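Local coordinates for protein manganese-containing pseudocatalase (Thermus thermophilus, PDB 2V8T) that probably breaks down hydrogen peroxide into water and oxygen, as a manganese catalase working with a pair of manganese ions in each subunit, at residues I74-A79 against I178-V183; E95-A100 against D277-A282; N112-I117 against N122-G127; L146-N151 against G193-S198; L233-P238 against R242-I247. All coordinates share one frame; numbering follows the deposited sequence.

How the contacts relate
The core is a bundle of long helices around the manganese pair, as in the ferritin clan. Contact 1 lies there, about 4 Å from the chain centre, and joins helix 57-85 to helix 172-200. Contact 4 uses helix 172-200 again, against helix 144-166, centres about 23 Å away. Contact 5, formed after the last bundle helix, touches contact 4 through Ile-247. Contacts 3 and 2 lie toward the other end. Contact 3 is local, between helices 57-85 and 144-166 in sequence; its Ser-123 touches Ala-78 of contact 1. Contact 2 spans the longest stretch of chain. Contacts 2 and 4 are about 51 Å apart between centres. Late loops thus make contacts on both sides of the chain's centre.

Contact 1: I74-A79 against I178-V183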
# COMPACT_ATOMS: atom_id res chain seq x y z
N ILE A 74 1.41 0.14 23.66
CA ILE A 74 1.89 -0.76 22.62
C ILE A 74 2.65 -1.90 23.27
O ILE A 74 2.56 -3.06 22.84
CB ILE A 74 2.68 -0.08 21.47
CG1 ILE A 74 3.97 0.58 21.88
CG2 ILE A 74 1.78 0.87 20.70
CD1 ILE A 74 4.93 0.84 20.69
N GLU A 75 3.42 -1.60 24.32
CA GLU A 75 4.17 -2.63 25.04
C GLU A 75 3.23 -3.68 25.63
O GLU A 75 3.47 -4.89 25.54
CB GLU A 75 5.01 -1.93 26.12
CG GLU A 75 5.88 -2.87 26.89
CD GLU A 75 6.63 -2.21 28.06
OE1 GLU A 75 6.21 -1.07 28.48
OE2 GLU A 75 7.59 -2.85 28.54
N LEU A 76 2.16 -3.20 26.29
CA LEU A 76 1.22 -4.12 26.96
C LEU A 76 0.47 -5.01 25.95
O LEU A 76 0.27 -6.20 26.19
CB LEU A 76 0.26 -3.30 27.81
CG LEU A 76 -0.70 -4.11 28.69
CD1 LEU A 76 0.11 -4.84 29.79
CD2 LEU A 76 -1.73 -3.21 29.32
N VAL A 77 0.02 -4.40 24.83
CA VAL A 77 -0.68 -5.20 23.83
C VAL A 77 0.29 -6.20 23.18
O VAL A 77 -0.09 -7.37 22.98
CB VAL A 77 -1.38 -4.30 22.79
CG1 VAL A 77 -2.12 -5.20 21.79
CG2 VAL A 77 -2.40 -3.38 23.49
N ALA A 78 1.53 -5.78 22.87
CA ALA A 78 2.48 -6.72 22.34
C ALA A 78 2.70 -7.89 23.31
O ALA A 78 2.81 -9.04 22.89
CB ALA A 78 3.79 -6.03 22.01
N ALA A 79 2.80 -7.59 24.62
CA ALA A 79 2.99 -8.65 25.62
C ALA A 79 1.83 -9.62 25.64
O ALA A 79 2.02 -10.83 25.87
CB ALA A 79 3.21 -8.04 27.00
N ILE A 178 -7.46 -5.90 28.05
CA ILE A 178 -8.51 -5.07 27.46
C ILE A 178 -9.27 -4.35 28.54
O ILE A 178 -9.60 -3.17 28.43
CB ILE A 178 -9.42 -5.87 26.53
CG1 ILE A 178 -8.65 -6.34 25.30
CG2 ILE A 178 -10.65 -5.02 26.20
CD1 ILE A 178 -9.37 -7.38 24.46
N GLY A 179 -9.61 -5.06 29.65
CA GLY A 179 -10.30 -4.37 30.72
C GLY A 179 -9.52 -3.15 31.22
O GLY A 179 -10.10 -2.09 31.48
N TYR A 180 -8.22 -3.32 31.37
CA TYR A 180 -7.38 -2.21 31.83
C TYR A 180 -7.39 -1.07 30.82
O TYR A 180 -7.56 0.11 31.18
CB TYR A 180 -5.96 -2.70 32.11
CG TYR A 180 -5.09 -1.62 32.68
CD1 TYR A 180 -5.30 -1.16 33.97
CD2 TYR A 180 -4.06 -1.04 31.97
CE1 TYR A 180 -4.53 -0.16 34.55
CE2 TYR A 180 -3.29 0.00 32.57
CZ TYR A 180 -3.54 0.39 33.86
OH TYR A 180 -2.76 1.44 34.40
N LEU A 181 -7.19 -1.40 29.54
CA LEU A 181 -7.12 -0.35 28.53
C LEU A 181 -8.47 0.27 28.20
O LEU A 181 -8.50 1.41 27.72
CB LEU A 181 -6.37 -0.84 27.31
CG LEU A 181 -4.88 -1.18 27.55
CD1 LEU A 181 -4.18 -1.50 26.24
CD2 LEU A 181 -4.14 -0.05 28.29
N LEU A 182 -9.57 -0.41 28.49
CA LEU A 182 -10.89 0.26 28.42
C LEU A 182 -10.94 1.38 29.46
O LEU A 182 -11.46 2.48 29.21
CB LEU A 182 -12.01 -0.73 28.68
CG LEU A 182 -12.30 -1.70 27.54
CD1 LEU A 182 -13.25 -2.78 28.02
CD2 LEU A 182 -12.85 -0.96 26.31
N VAL A 183 -10.41 1.12 30.66
CA VAL A 183 -10.40 2.14 31.70
C VAL A 183 -9.46 3.29 31.32
O VAL A 183 -9.82 4.47 31.42
CB VAL A 183 -10.09 1.51 33.07
CG1 VAL A 183 -9.93 2.62 34.12
CG2 VAL A 183 -11.19 0.53 33.43
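Leu-76 and Leu-181 are the main bumps on two helices that run nearly antiparallel. The short axes meet at 161° and come no closer than 11.4 Å, so side chains bridge a fairly wide gap. The two leucines slide past each other in opposite directions. CD2 of Leu-76 is the leading bump. It settles into the notch between Tyr-180 and Leu-181, 4.1 Å from Tyr-180 CD2 and also 4.1 Å from Leu-181 CD2. The tyrosine meets this methyl obliquely, and its chain crosses that of Leu-76 at about a right angle.

Leu-181 answers with a fork. Its CG stands beside the backbone N (chi1 -65°), and the two methyls spread over neighbouring residues of the other helix. CD2 faces Leu-76. CD1 rests on CG2 of Val-77 at 3.8 Å, the shortest approach here. Val-77 offers this methyl because CG2, rather than CG1, lies beside its backbone N. The contact is wholly apolar. The phenol end of Tyr-180 turns to another partner, Gln-9.

The contact is buried deep in the bundle, next to the metal site. The Leu-181 side chain comes within about 5 Å of a manganese ion and packs near His-73, which binds one of the manganese ions. Helix 36-49 touches Val-77 and Leu-181 through Glu-36. Helix 144-166 reaches Leu-181 through Lys-162, and strand 7-8 covers Leu-76 with Leu-8.

Contact 2: E95-A100 against D277-A282; sequences EGVDPA and DAAEFA
The carbonyl O of Ala-278, the residue whose methyl packs on Val-97, accepts a bond from Phe-281 N at 2.9 Å. That bond helps fold 277-282 into a compact turn. Asp-277 O is held by Ala-282 N at 3.1 Å and, weakly, by Glu-280 N. Asp-277 N closes the turn by bonding Ala-282 O. Phe-281 and Ala-282 both face Asp-277, which makes a G1 beta bulge. The carboxylate of Asp-277 adds an Asx motif. Its OD1 takes Glu-280 N at 3.2 Å, from above the carboxylate plane.

The turn presents two small methyls to the other segment, and Val-97 fits against both. Its CB lies 3.8 Å from Ala-278 CB. With CG1 anti to the backbone N (chi1 175°), the two branches divide the work. CG2 leans on the Ala-278 methyl at 4.0 Å, while CG1 lies against Ala-279, 3.9 Å from its N and 4.1 Å from its CB. Further along, Asp-98 makes an Asx turn of its own, with OD1 accepting from Ala-100 N at 2.9 Å. This bond also comes from above the carboxylate plane.

Outside the segments, Glu-94 OE1 accepts from Ala-278 N and ties the two loops together. A third subunit packs Glu-167 on Pro-99, Ala-279 and Phe-281. The chemistry across the contact is therefore apolar and made of small groups. Polar bonds within each loop shape it, the Glu-94 bond just outside joins the two, and Val-97 meets the alanines by van der Waals contact.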
# COMPACT_ATOMS: atom_id res chain seq x y z
N GLU A 95 13.86 -29.19 24.75
CA GLU A 95 14.62 -30.22 24.11
C GLU A 95 13.73 -31.11 23.23
O GLU A 95 12.49 -31.17 23.40
CB GLU A 95 15.33 -31.14 25.16
CG GLU A 95 16.16 -30.35 26.14
CD GLU A 95 17.65 -30.48 25.97
OE1 GLU A 95 18.15 -29.91 24.97
OE2 GLU A 95 18.29 -31.11 26.83
N GLY A 96 14.35 -31.73 22.25
CA GLY A 96 13.68 -32.76 21.47
C GLY A 96 12.88 -32.31 20.28
O GLY A 96 12.29 -33.18 19.59
N VAL A 97 12.84 -31.03 19.95
CA VAL A 97 12.09 -30.61 18.78
C VAL A 97 12.83 -30.97 17.49
O VAL A 97 14.01 -30.65 17.33
CB VAL A 97 11.81 -29.09 18.87
CG1 VAL A 97 11.14 -28.61 17.59
CG2 VAL A 97 10.96 -28.79 20.09
N ASP A 98 12.14 -31.65 16.59
CA ASP A 98 12.71 -32.13 15.34
C ASP A 98 12.03 -31.39 14.17
O ASP A 98 10.85 -31.62 13.91
CB ASP A 98 12.44 -33.62 15.19
CG ASP A 98 13.06 -34.21 13.93
OD1 ASP A 98 13.55 -33.50 13.07
OD2 ASP A 98 13.18 -35.45 13.90
N PRO A 99 12.71 -30.52 13.42
CA PRO A 99 12.05 -29.83 12.29
C PRO A 99 11.45 -30.74 11.27
O PRO A 99 10.51 -30.32 10.56
CB PRO A 99 13.14 -28.98 11.65
CG PRO A 99 14.00 -28.73 12.77
CD PRO A 99 14.06 -30.02 13.64
N ALA A 100 11.99 -31.94 11.13
CA ALA A 100 11.48 -32.85 10.16
C ALA A 100 10.09 -33.41 10.52
O ALA A 100 9.42 -34.03 9.68
CB ALA A 100 12.47 -34.01 9.92
N ASP A 277 11.33 -21.31 21.90
CA ASP A 277 10.53 -22.03 20.91
C ASP A 277 11.50 -22.52 19.85
O ASP A 277 11.93 -21.77 18.96
CB ASP A 277 9.42 -21.14 20.33
CG ASP A 277 8.47 -21.85 19.39
OD1 ASP A 277 8.92 -22.84 18.75
OD2 ASP A 277 7.31 -21.38 19.26
N ALA A 278 11.97 -23.76 20.01
CA ALA A 278 13.01 -24.30 19.14
C ALA A 278 12.59 -24.33 17.67
O ALA A 278 13.40 -24.05 16.78
CB ALA A 278 13.41 -25.71 19.59
N ALA A 279 11.33 -24.69 17.39
CA ALA A 279 10.86 -24.72 16.01
C ALA A 279 10.91 -23.34 15.35
O ALA A 279 11.02 -23.21 14.13
CB ALA A 279 9.46 -25.28 15.93
N GLU A 280 10.79 -22.28 16.16
CA GLU A 280 10.92 -20.94 15.65
C GLU A 280 12.37 -20.43 15.68
O GLU A 280 12.66 -19.30 15.29
CB GLU A 280 10.02 -19.98 16.40
CG GLU A 280 8.60 -20.14 15.98
CD GLU A 280 8.36 -19.74 14.51
OE1 GLU A 280 9.28 -19.20 13.87
OE2 GLU A 280 7.23 -19.97 13.99
N PHE A 281 13.30 -21.25 16.19
CA PHE A 281 14.69 -20.86 16.29
C PHE A 281 14.85 -19.59 17.17
O PHE A 281 15.69 -18.75 16.91
CB PHE A 281 15.37 -20.69 14.93
CG PHE A 281 14.94 -21.73 13.94
CD1 PHE A 281 15.24 -23.06 14.15
CD2 PHE A 281 14.13 -21.43 12.84
CE1 PHE A 281 14.78 -24.06 13.31
CE2 PHE A 281 13.67 -22.43 12.00
CZ PHE A 281 14.00 -23.75 12.24
N ALA A 282 14.03 -19.54 18.23
CA ALA A 282 13.85 -18.28 18.97
C ALA A 282 14.05 -18.57 20.46
O ALA A 282 13.27 -19.34 21.03
CB ALA A 282 12.47 -17.72 18.66

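Contact 3: N112-I117 against N122-G127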
# COMPACT_ATOMS: atom_id res chain seq x y z
N ASN A 112 -3.38 -16.09 10.88
CA ASN A 112 -2.17 -15.28 10.71
C ASN A 112 -0.94 -16.19 10.73
O ASN A 112 -0.37 -16.52 11.77
CB ASN A 112 -2.08 -14.18 11.78
CG ASN A 112 -0.92 -13.27 11.56
OD1 ASN A 112 0.11 -13.66 11.00
ND2 ASN A 112 -1.02 -12.02 12.04
N ALA A 113 -0.55 -16.64 9.54
CA ALA A 113 0.65 -17.45 9.40
C ALA A 113 1.92 -16.59 9.57
O ALA A 113 2.98 -17.14 9.90
CB ALA A 113 0.65 -18.17 8.03
N ALA A 114 1.85 -15.30 9.31
CA ALA A 114 3.00 -14.42 9.43
C ALA A 114 3.59 -14.45 10.84
O ALA A 114 4.81 -14.34 10.99
CB ALA A 114 2.67 -13.00 9.02
N HIS A 115 2.74 -14.59 11.87
CA HIS A 115 3.23 -14.71 13.24
C HIS A 115 4.29 -15.78 13.40
O HIS A 115 5.12 -15.69 14.30
CB HIS A 115 2.06 -15.06 14.18
CG HIS A 115 1.26 -13.90 14.62
ND1 HIS A 115 -0.07 -14.07 14.99
CD2 HIS A 115 1.64 -12.62 14.88
CE1 HIS A 115 -0.45 -12.88 15.45
NE2 HIS A 115 0.54 -11.97 15.40
N PHE A 116 4.21 -16.85 12.56
CA PHE A 116 5.07 -18.02 12.66
C PHE A 116 6.15 -18.08 11.58
O PHE A 116 7.06 -18.88 11.70
CB PHE A 116 4.21 -19.28 12.64
CG PHE A 116 3.27 -19.33 13.79
CD1 PHE A 116 3.75 -19.86 15.01
CD2 PHE A 116 1.99 -18.87 13.69
CE1 PHE A 116 2.99 -19.87 16.13
CE2 PHE A 116 1.18 -18.85 14.86
CZ PHE A 116 1.73 -19.36 16.06
N ILE A 117 6.03 -17.30 10.52
CA ILE A 117 7.00 -17.25 9.43
C ILE A 117 7.89 -16.01 9.56
O ILE A 117 9.09 -16.11 9.74
CB ILE A 117 6.31 -17.31 8.05
CG1 ILE A 117 5.45 -18.58 7.90
CG2 ILE A 117 7.36 -17.19 6.94
CD1 ILE A 117 4.54 -18.55 6.69
N ASN A 122 5.79 -14.36 17.39
CA ASN A 122 5.77 -13.12 18.16
C ASN A 122 4.96 -12.06 17.41
O ASN A 122 4.60 -12.20 16.24
CB ASN A 122 7.19 -12.65 18.50
CG ASN A 122 8.13 -12.45 17.35
OD1 ASN A 122 7.81 -11.61 16.38
ND2 ASN A 122 9.21 -13.10 17.30
N SER A 123 4.69 -10.97 18.16
CA SER A 123 3.92 -9.87 17.64
C SER A 123 4.58 -9.22 16.44
O SER A 123 5.81 -9.25 16.27
CB SER A 123 3.71 -8.79 18.73
OG SER A 123 4.84 -7.99 18.97
N LEU A 124 3.72 -8.63 15.59
CA LEU A 124 4.13 -7.92 14.39
C LEU A 124 3.41 -6.58 14.34
O LEU A 124 2.45 -6.34 15.07
CB LEU A 124 3.84 -8.76 13.12
CG LEU A 124 4.58 -10.11 13.08
CD1 LEU A 124 4.00 -10.96 11.95
CD2 LEU A 124 6.08 -9.94 12.91
N VAL A 125 3.87 -5.68 13.47
CA VAL A 125 3.36 -4.29 13.45
C VAL A 125 2.20 -4.18 12.43
O VAL A 125 2.33 -3.61 11.35
CB VAL A 125 4.49 -3.29 13.18
CG1 VAL A 125 3.97 -1.88 13.49
CG2 VAL A 125 5.71 -3.59 14.02
N MET A 126 1.09 -4.82 12.79
CA MET A 126 0.01 -5.09 11.86
C MET A 126 -1.30 -5.24 12.63
O MET A 126 -1.33 -5.36 13.86
CB MET A 126 0.27 -6.34 11.01
CG MET A 126 0.35 -7.59 11.86
SD MET A 126 0.54 -9.13 10.91
CE MET A 126 1.83 -8.79 9.75
N GLY A 127 -2.39 -5.26 11.87
CA GLY A 127 -3.73 -5.48 12.42
C GLY A 127 -4.22 -6.90 12.24
O GLY A 127 -3.47 -7.84 11.98
O HOH W 1 -3.45 -10.59 12.68
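Asn-112 and Met-126 meet through the carboxamide and the sulfur. CB of Asn-112 starts the side chain toward 122-127, 3.8 Å from His-115 ND1. CG stands anti to the backbone N (chi1 -175°), which folds the amide back beside the imidazole. OD1 then accepts from His-115 N at 2.9 Å, a capping bond at the start of the short helix, with the donor above the carbonyl plane. ND2 sits over the centre of one face of the His-115 ring, 3.5 Å above its plane. The same ND2 donates weakly to Met-126 SD and gives a bond of 2.9 Å to water 1. That water passes the link on to Gly-127 O. The amide is thus gripped at both ends.

Leu-124 packs on the short helix instead, with its CD1 against the His-115 ring and 3.8 Å from Ala-114 CB. Asn-122 N bonds His-115 O weakly. His-115 CD2 comes within 3.3 Å of Asn-122 O, which is buried without a polar partner in the model. His-115 NE2 is bonded to Gln-27, which also binds Leu-124 O and Met-126 O. Helix 20-26 packs on Asn-112 and His-115, and helix 57-85 lies against His-115 and Asn-122.

Contact 4: L146-N151 against G193-S198; sequences LDLLHN and GKALES
Leu-148 and Leu-196 have nearly the same first torsion. In each, CG stands beside the backbone N and anti to the carbonyl carbon (chi1 -72° and -75°). Each leucine then reaches the other helix with a different part. Leu-196 brings its methyls up to the backbone of helix 144-166. Its CD2 rests on Leu-148 CB at 3.7 Å. Its CD1 lies 3.8 Å from Leu-148 O and 3.9 Å from Leu-149 CA. One leucine head thus straddles two neighbouring residues.

Leu-148 reaches the other way. Its CD1 meets the short side chain of Ala-195, 4.0 Å from CB. The closeness shows in the backbones, since Leu-148 CA and Leu-196 CA are 6.7 Å apart. The short axes approach to 9.5 Å and run roughly antiparallel, at 147°.

Polar groups bond within their own helix, as His-150 ND1 to Asn-151 OD1, or to residues elsewhere. Asn-151 ND2 bonds Gln-46 on helix 36-49, and Lys-194 NZ bonds Lys-249 O and Ala-251 O. Leu-149 also packs on Phe-152 of the fourth subunit. Helices 144-166 and 172-200 follow one another in the chain and form an antiparallel helical hairpin. Nearer the metals they carry Glu-155 and His-188, and such pairing of long helices is characteristic of the ferritin-like four-helix bundle.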
# COMPACT_ATOMS: atom_id res chain seq x y z
N LEU A 146 -9.08 21.09 16.09
CA LEU A 146 -9.30 20.00 15.11
C LEU A 146 -8.60 18.72 15.58
O LEU A 146 -9.18 17.63 15.52
CB LEU A 146 -8.84 20.47 13.76
CG LEU A 146 -9.09 19.49 12.59
CD1 LEU A 146 -10.54 19.20 12.36
CD2 LEU A 146 -8.44 20.07 11.34
N ASP A 147 -7.36 18.85 16.04
CA ASP A 147 -6.62 17.70 16.54
C ASP A 147 -7.30 17.08 17.77
O ASP A 147 -7.39 15.87 17.89
CB ASP A 147 -5.19 18.07 16.91
CG ASP A 147 -4.23 18.25 15.68
OD1 ASP A 147 -4.59 17.97 14.55
OD2 ASP A 147 -3.09 18.65 16.03
N LEU A 148 -7.77 17.93 18.71
CA LEU A 148 -8.41 17.39 19.89
C LEU A 148 -9.72 16.70 19.59
O LEU A 148 -10.07 15.70 20.19
CB LEU A 148 -8.64 18.51 20.94
CG LEU A 148 -7.38 19.00 21.64
CD1 LEU A 148 -7.70 20.28 22.42
CD2 LEU A 148 -6.86 17.91 22.62
N LEU A 149 -10.50 17.26 18.63
CA LEU A 149 -11.73 16.62 18.18
C LEU A 149 -11.40 15.23 17.60
O LEU A 149 -12.04 14.23 17.92
CB LEU A 149 -12.43 17.53 17.16
CG LEU A 149 -13.67 16.93 16.53
CD1 LEU A 149 -14.77 16.63 17.53
CD2 LEU A 149 -14.18 17.89 15.41
N HIS A 150 -10.37 15.20 16.72
CA HIS A 150 -9.92 13.94 16.20
C HIS A 150 -9.55 12.97 17.32
O HIS A 150 -9.90 11.79 17.25
CB HIS A 150 -8.65 14.19 15.32
CG HIS A 150 -7.96 12.93 14.94
ND1 HIS A 150 -6.98 12.37 15.74
CD2 HIS A 150 -8.14 12.05 13.94
CE1 HIS A 150 -6.61 11.21 15.18
NE2 HIS A 150 -7.29 10.98 14.08
N ASN A 151 -8.82 13.45 18.32
CA ASN A 151 -8.33 12.56 19.37
C ASN A 151 -9.46 12.00 20.25
O ASN A 151 -9.41 10.85 20.68
CB ASN A 151 -7.34 13.27 20.26
CG ASN A 151 -6.06 13.67 19.51
OD1 ASN A 151 -5.81 13.21 18.38
ND2 ASN A 151 -5.24 14.49 20.16
N GLY A 193 -12.06 15.30 26.06
CA GLY A 193 -13.36 15.95 26.14
C GLY A 193 -13.33 17.20 27.04
O GLY A 193 -13.90 18.23 26.69
N LYS A 194 -12.66 17.08 28.19
CA LYS A 194 -12.48 18.25 29.07
C LYS A 194 -11.67 19.34 28.39
O LYS A 194 -11.97 20.53 28.55
CB LYS A 194 -11.82 17.79 30.40
CG LYS A 194 -12.77 17.02 31.30
CD LYS A 194 -12.04 16.44 32.52
CE LYS A 194 -12.91 15.58 33.41
NZ LYS A 194 -13.90 16.41 34.17
N ALA A 195 -10.64 18.96 27.63
CA ALA A 195 -9.87 19.96 26.92
C ALA A 195 -10.77 20.70 25.89
O ALA A 195 -10.72 21.92 25.79
CB ALA A 195 -8.70 19.29 26.20
N LEU A 196 -11.59 19.94 25.16
CA LEU A 196 -12.51 20.58 24.20
C LEU A 196 -13.53 21.44 24.92
O LEU A 196 -13.86 22.54 24.41
CB LEU A 196 -13.22 19.51 23.36
CG LEU A 196 -12.34 18.88 22.28
CD1 LEU A 196 -12.93 17.56 21.80
CD2 LEU A 196 -12.11 19.86 21.15
N GLU A 197 -14.04 21.04 26.07
CA GLU A 197 -14.97 21.88 26.81
C GLU A 197 -14.33 23.22 27.17
O GLU A 197 -14.94 24.28 27.04
CB GLU A 197 -15.37 21.12 28.14
CG GLU A 197 -16.21 19.85 27.98
CD GLU A 197 -16.54 18.89 29.16
OE1 GLU A 197 -15.77 18.90 30.22
OE2 GLU A 197 -17.50 18.10 28.89
N SER A 198 -13.08 23.17 27.61
CA SER A 198 -12.38 24.37 27.99
C SER A 198 -12.18 25.33 26.82
O SER A 198 -12.24 26.55 26.98
CB SER A 198 -11.10 24.08 28.74
OG SER A 198 -10.06 23.58 27.91

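Contact 5: L233-P238 against R242-I247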
# COMPACT_ATOMS: atom_id res chain seq x y z
N LEU A 233 -4.83 10.25 36.07
CA LEU A 233 -3.97 10.64 34.94
C LEU A 233 -2.57 10.67 35.51
O LEU A 233 -2.23 11.55 36.34
CB LEU A 233 -4.38 11.98 34.34
CG LEU A 233 -3.70 12.34 33.03
CD1 LEU A 233 -4.15 11.40 31.89
CD2 LEU A 233 -3.99 13.78 32.66
N TYR A 234 -1.75 9.69 35.18
CA TYR A 234 -0.37 9.59 35.66
C TYR A 234 0.50 10.56 34.88
O TYR A 234 0.42 10.61 33.64
CB TYR A 234 0.16 8.19 35.49
CG TYR A 234 -0.65 7.12 36.18
CD1 TYR A 234 -1.66 6.42 35.51
CD2 TYR A 234 -0.45 6.80 37.51
CE1 TYR A 234 -2.44 5.49 36.15
CE2 TYR A 234 -1.20 5.88 38.17
CZ TYR A 234 -2.24 5.22 37.52
OH TYR A 234 -3.03 4.29 38.15
N ARG A 235 1.39 11.24 35.59
CA ARG A 235 2.38 12.13 35.00
C ARG A 235 3.63 11.29 34.72
O ARG A 235 4.42 11.01 35.64
CB ARG A 235 2.66 13.31 35.92
CG ARG A 235 3.57 14.34 35.30
CD ARG A 235 3.86 15.53 36.24
NE ARG A 235 4.71 15.17 37.37
CZ ARG A 235 6.06 15.10 37.32
NH1 ARG A 235 6.71 15.55 36.28
NH2 ARG A 235 6.72 14.60 38.35
N PHE A 236 3.81 10.87 33.47
CA PHE A 236 4.87 9.97 33.07
C PHE A 236 6.15 10.79 32.73
O PHE A 236 6.63 10.80 31.61
CB PHE A 236 4.46 9.13 31.86
CG PHE A 236 3.51 8.01 32.17
CD1 PHE A 236 4.01 6.76 32.53
CD2 PHE A 236 2.12 8.13 32.03
CE1 PHE A 236 3.17 5.67 32.77
CE2 PHE A 236 1.30 7.05 32.28
CZ PHE A 236 1.80 5.83 32.63
N SER A 237 6.69 11.47 33.72
CA SER A 237 7.85 12.34 33.52
C SER A 237 8.55 12.61 34.84
O SER A 237 7.86 12.82 35.84
CB SER A 237 7.40 13.70 32.97
OG SER A 237 8.48 14.60 32.83
N PRO A 238 9.88 12.72 34.85
CA PRO A 238 10.55 13.14 36.10
C PRO A 238 10.07 14.52 36.60
O PRO A 238 9.74 14.67 37.79
CB PRO A 238 12.03 13.11 35.76
CG PRO A 238 12.13 12.09 34.61
CD PRO A 238 10.86 12.33 33.80
N ARG A 242 3.73 19.44 34.49
CA ARG A 242 3.19 19.62 35.81
C ARG A 242 1.85 20.37 35.84
O ARG A 242 1.31 20.56 36.96
CB ARG A 242 4.20 20.27 36.72
CG ARG A 242 5.38 19.31 37.07
CD ARG A 242 6.31 19.94 38.04
NE ARG A 242 7.33 19.01 38.53
CZ ARG A 242 7.15 18.06 39.46
NH1 ARG A 242 5.99 17.83 39.99
NH2 ARG A 242 8.17 17.31 39.86
N ASP A 243 1.28 20.73 34.69
CA ASP A 243 0.02 21.49 34.65
C ASP A 243 -1.15 20.63 34.17
O ASP A 243 -2.16 21.18 33.76
CB ASP A 243 0.18 22.74 33.81
CG ASP A 243 1.20 23.69 34.38
OD1 ASP A 243 1.29 23.81 35.61
OD2 ASP A 243 1.92 24.35 33.58
N LEU A 244 -1.04 19.31 34.28
CA LEU A 244 -2.14 18.46 33.83
C LEU A 244 -3.44 18.74 34.56
O LEU A 244 -4.52 18.56 33.99
CB LEU A 244 -1.77 16.98 33.97
CG LEU A 244 -0.60 16.52 33.09
CD1 LEU A 244 -0.12 15.17 33.55
CD2 LEU A 244 -0.99 16.48 31.61
N GLY A 245 -3.35 19.08 35.85
CA GLY A 245 -4.56 19.29 36.66
C GLY A 245 -5.33 20.51 36.29
O GLY A 245 -6.43 20.68 36.80
N LEU A 246 -4.83 21.36 35.41
CA LEU A 246 -5.62 22.49 34.95
C LEU A 246 -6.78 22.06 34.05
O LEU A 246 -7.78 22.77 33.93
CB LEU A 246 -4.74 23.52 34.24
CG LEU A 246 -3.65 24.13 35.12
CD1 LEU A 246 -2.84 25.14 34.28
CD2 LEU A 246 -4.22 24.72 36.43
N ILE A 247 -6.59 20.92 33.36
CA ILE A 247 -7.63 20.31 32.52
C ILE A 247 -8.19 19.08 33.19
O ILE A 247 -9.40 18.83 33.16
CB ILE A 247 -7.08 19.99 31.10
CG1 ILE A 247 -6.64 21.25 30.38
CG2 ILE A 247 -8.11 19.19 30.30
CD1 ILE A 247 -5.79 20.97 29.13
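Arg-242 opens its segment by stacking its guanidinium flat on that of Arg-235. The centres are 3.8 Å apart and the planes 24° from parallel. Arg-242 is extended from CG to NE, while Arg-235 bends at chi3 (70°) to turn its flat end over. The like charges are close, with 3.4 Å between Arg-235 NH2 and Arg-242 NH2, but each has a counter-ion. Asp-263 pairs with Arg-235 and Glu-239 with Arg-242. Arg-235 NH2 also donates to Pro-238 O at 3.1 Å, nearly straight and in the guanidinium plane, though the NH2 stands above the carbonyl plane of Pro-238. Asp-243 comes next and gives its N to Asp-61 OD2. Asp-61 and Ser-237 are both predicted calcium ligands.

Leu-244 then points back to the other segment. Its CD1 packs on Arg-235 CB at 4.1 Å, on the aliphatic base of that chain. Its CB meets Leu-233 CD2 at the same distance, the two leucines crossing at about a right angle. Farther on, Ile-247 turns to helices 57-85 and 172-200. Strand 232-235 pairs in parallel with strand 260-263, whose Val-261 touches Leu-244. Leu-233 rests on Val-187 of helix 172-200, and Asn-65 of helix 57-85 packs against Leu-244.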